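Local structure of putative laminarinase (Phanerochaete chrysosporium, 2W39) at residues 87-92 with 177-182. The protein probably hydrolyses beta-1,3 (laminarin-type) and mixed-linkage beta-glucans as an extracellular glycoside hydrolase of family 16. Residues are numbered along the deposited sequence; the frame is centred on the assembly and turned at random.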
loop_
_atom_site.group_PDB
_atom_site.type_symbol
_atom_site.label_atom_id
_atom_site.label_comp_id
_atom_site.label_asym_id
_atom_site.label_seq_id
_atom_site.Cartn_x
_atom_site.Cartn_y
_atom_site.Cartn_z
ATOM N N PHE A 87 4.291 2.458 9.023
ATOM C CA PHE A 87 3.379 1.316 9.033
ATOM C C PHE A 87 4.107 0.121 9.633
ATOM O O PHE A 87 5.100 -0.336 9.069
ATOM C CB PHE A 87 2.932 0.950 7.593
ATOM C CG PHE A 87 2.238 2.062 6.838
ATOM C CD1 PHE A 87 0.862 2.028 6.637
ATOM C CD2 PHE A 87 2.961 3.126 6.317
ATOM C CE1 PHE A 87 0.221 3.052 5.927
ATOM C CE2 PHE A 87 2.316 4.161 5.615
ATOM C CZ PHE A 87 0.951 4.131 5.430
ATOM N N ASP A 88 3.615 -0.360 10.771
ATOM C CA ASP A 88 4.170 -1.551 11.435
ATOM C C ASP A 88 3.233 -2.694 11.063
ATOM O O ASP A 88 2.113 -2.767 11.578
ATOM C CB ASP A 88 4.263 -1.326 12.950
ATOM C CG ASP A 88 4.855 -2.497 13.696
ATOM O OD1 ASP A 88 5.101 -3.552 13.094
ATOM O OD2 ASP A 88 5.060 -2.351 14.915
ATOM N N VAL A 89 3.673 -3.540 10.132
ATOM C CA VAL A 89 2.789 -4.495 9.464
ATOM C C VAL A 89 3.252 -5.920 9.762
ATOM O O VAL A 89 4.358 -6.310 9.397
ATOM C CB VAL A 89 2.794 -4.271 7.945
ATOM C CG1 VAL A 89 1.860 -5.270 7.272
ATOM C CG2 VAL A 89 2.388 -2.822 7.594
ATOM N N ARG A 90 2.400 -6.686 10.433
ATOM C CA ARG A 90 2.698 -8.081 10.773
ATOM C C ARG A 90 2.467 -9.014 9.578
ATOM O O ARG A 90 3.149 -10.028 9.449
ATOM C CB ARG A 90 1.848 -8.551 11.960
ATOM C CG ARG A 90 2.047 -7.704 13.211
ATOM C CD ARG A 90 1.374 -8.382 14.411
ATOM N NE ARG A 90 1.393 -7.565 15.627
ATOM C CZ ARG A 90 0.374 -6.846 16.081
ATOM N NH1 ARG A 90 -0.771 -6.772 15.418
ATOM N NH2 ARG A 90 0.511 -6.174 17.218
ATOM N N HIS A 91 1.470 -8.702 8.744
ATOM C CA HIS A 91 1.025 -9.593 7.676
ATOM C C HIS A 91 0.369 -8.731 6.606
ATOM O O HIS A 91 -0.328 -7.765 6.927
ATOM C CB HIS A 91 0.004 -10.591 8.238
ATOM C CG HIS A 91 -0.275 -11.779 7.365
ATOM N ND1 HIS A 91 -1.233 -11.773 6.369
ATOM C CD2 HIS A 91 0.241 -13.032 7.385
ATOM C CE1 HIS A 91 -1.291 -12.977 5.817
ATOM N NE2 HIS A 91 -0.403 -13.755 6.411
ATOM N N MET A 92 0.591 -9.076 5.342
ATOM C CA MET A 92 -0.141 -8.453 4.239
ATOM C C MET A 92 -0.880 -9.536 3.460
ATOM O O MET A 92 -0.545 -10.722 3.543
ATOM C CB MET A 92 0.787 -7.679 3.297
ATOM C CG MET A 92 1.671 -8.551 2.410
ATOM S SD MET A 92 2.529 -7.643 1.095
ATOM C CE MET A 92 3.695 -6.649 2.067
ATOM N N PRO A 177 4.172 -13.723 0.314
ATOM C CA PRO A 177 4.459 -14.853 1.194
ATOM C C PRO A 177 5.819 -14.746 1.896
ATOM O O PRO A 177 5.931 -15.142 3.065
ATOM C CB PRO A 177 4.423 -16.046 0.227
ATOM C CG PRO A 177 3.379 -15.632 -0.795
ATOM C CD PRO A 177 3.658 -14.150 -1.007
ATOM N N SER A 178 6.836 -14.227 1.218
ATOM C CA SER A 178 8.154 -14.069 1.852
ATOM C C SER A 178 8.067 -13.115 3.060
ATOM O O SER A 178 8.554 -13.405 4.155
ATOM C CB SER A 178 9.137 -13.509 0.832
ATOM O OG SER A 178 10.410 -13.317 1.405
ATOM N N PHE A 179 7.458 -11.953 2.856
ATOM C CA PHE A 179 7.221 -10.985 3.929
ATOM C C PHE A 179 6.443 -11.626 5.073
ATOM O O PHE A 179 6.796 -11.478 6.250
ATOM C CB PHE A 179 6.460 -9.825 3.290
ATOM C CG PHE A 179 5.956 -8.754 4.236
ATOM C CD1 PHE A 179 6.664 -7.567 4.422
ATOM C CD2 PHE A 179 4.695 -8.870 4.817
ATOM C CE1 PHE A 179 6.147 -6.533 5.202
ATOM C CE2 PHE A 179 4.158 -7.824 5.598
ATOM C CZ PHE A 179 4.886 -6.673 5.787
ATOM N N ASN A 180 5.375 -12.345 4.734
ATOM C CA ASN A 180 4.535 -12.921 5.773
ATOM C C ASN A 180 5.264 -13.978 6.602
ATOM O O ASN A 180 5.123 -14.037 7.832
ATOM C CB ASN A 180 3.255 -13.479 5.161
ATOM C CG ASN A 180 2.326 -12.381 4.691
ATOM O OD1 ASN A 180 2.393 -11.250 5.194
ATOM N ND2 ASN A 180 1.459 -12.690 3.733
ATOM N N ALA A 181 6.048 -14.817 5.923
ATOM C CA ALA A 181 6.818 -15.854 6.622
ATOM C C ALA A 181 7.822 -15.256 7.607
ATOM O O ALA A 181 8.170 -15.879 8.620
ATOM C CB ALA A 181 7.540 -16.711 5.591
ATOM N N ASN A 182 8.292 -14.060 7.289
ATOM C CA ASN A 182 9.271 -13.347 8.094
ATOM C C ASN A 182 8.637 -12.483 9.191
ATOM O O ASN A 182 9.359 -11.783 9.904
ATOM C CB ASN A 182 10.148 -12.495 7.169
ATOM C CG ASN A 182 11.484 -12.157 7.785
ATOM O OD1 ASN A 182 12.159 -13.021 8.359
ATOM N ND2 ASN A 182 11.892 -10.892 7.668
HETATM O O HOH W 1 3.079 -12.795 9.131
#
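His91 and Asn180 bring the backbones nearest, their CA atoms 5.2 Å apart, where the chain turns a corner at Arg90 beside the last turn of helix 176-181. The Asn180 carboxamide binds both backbone polar groups of Met92: Met92 N donates to Asn180 OD1 at 2.8 Å, in the carbonyl plane on a lone pair and nearly straight (165°), while Asn180 ND2 donates to Met92 O. A second acceptor, Gln94 OE1, shares ND2, so partners on both ends of the amide fix which way it is flipped. The amide also stacks on the His91 ring, the planes 2° apart, with Asn180 CG 3.4 Å above the ring and displaced toward its rim. The hydrogen bond of His91 ND1 to Tyr288 O and the stacking of the His91 and Tyr288 rings help hold that imidazole. An alanine in place of Asn180 would probably leave Met92 N and O without these mates and the facing side of the His91 ring without its amide cover. Beside this polar group, Met92 CE sits over the centre of the Phe179 ring, 3.6 Å from the centroid, a CH-pi contact; chi3 of 68° bends the thioether to bring CE there, and SD makes an oblique Met-aromatic contact. Val89 CG1 meets the ring edge at Phe179 CZ (3.7 Å). One water donates to Arg90 O and Asn180 O, bridging the backbones. Opposite Asp290, Arg90 and His91 form a classic beta bulge, and the arrangement fastens a helix to the bulged corner of the chain in the GH16 beta-sandwich.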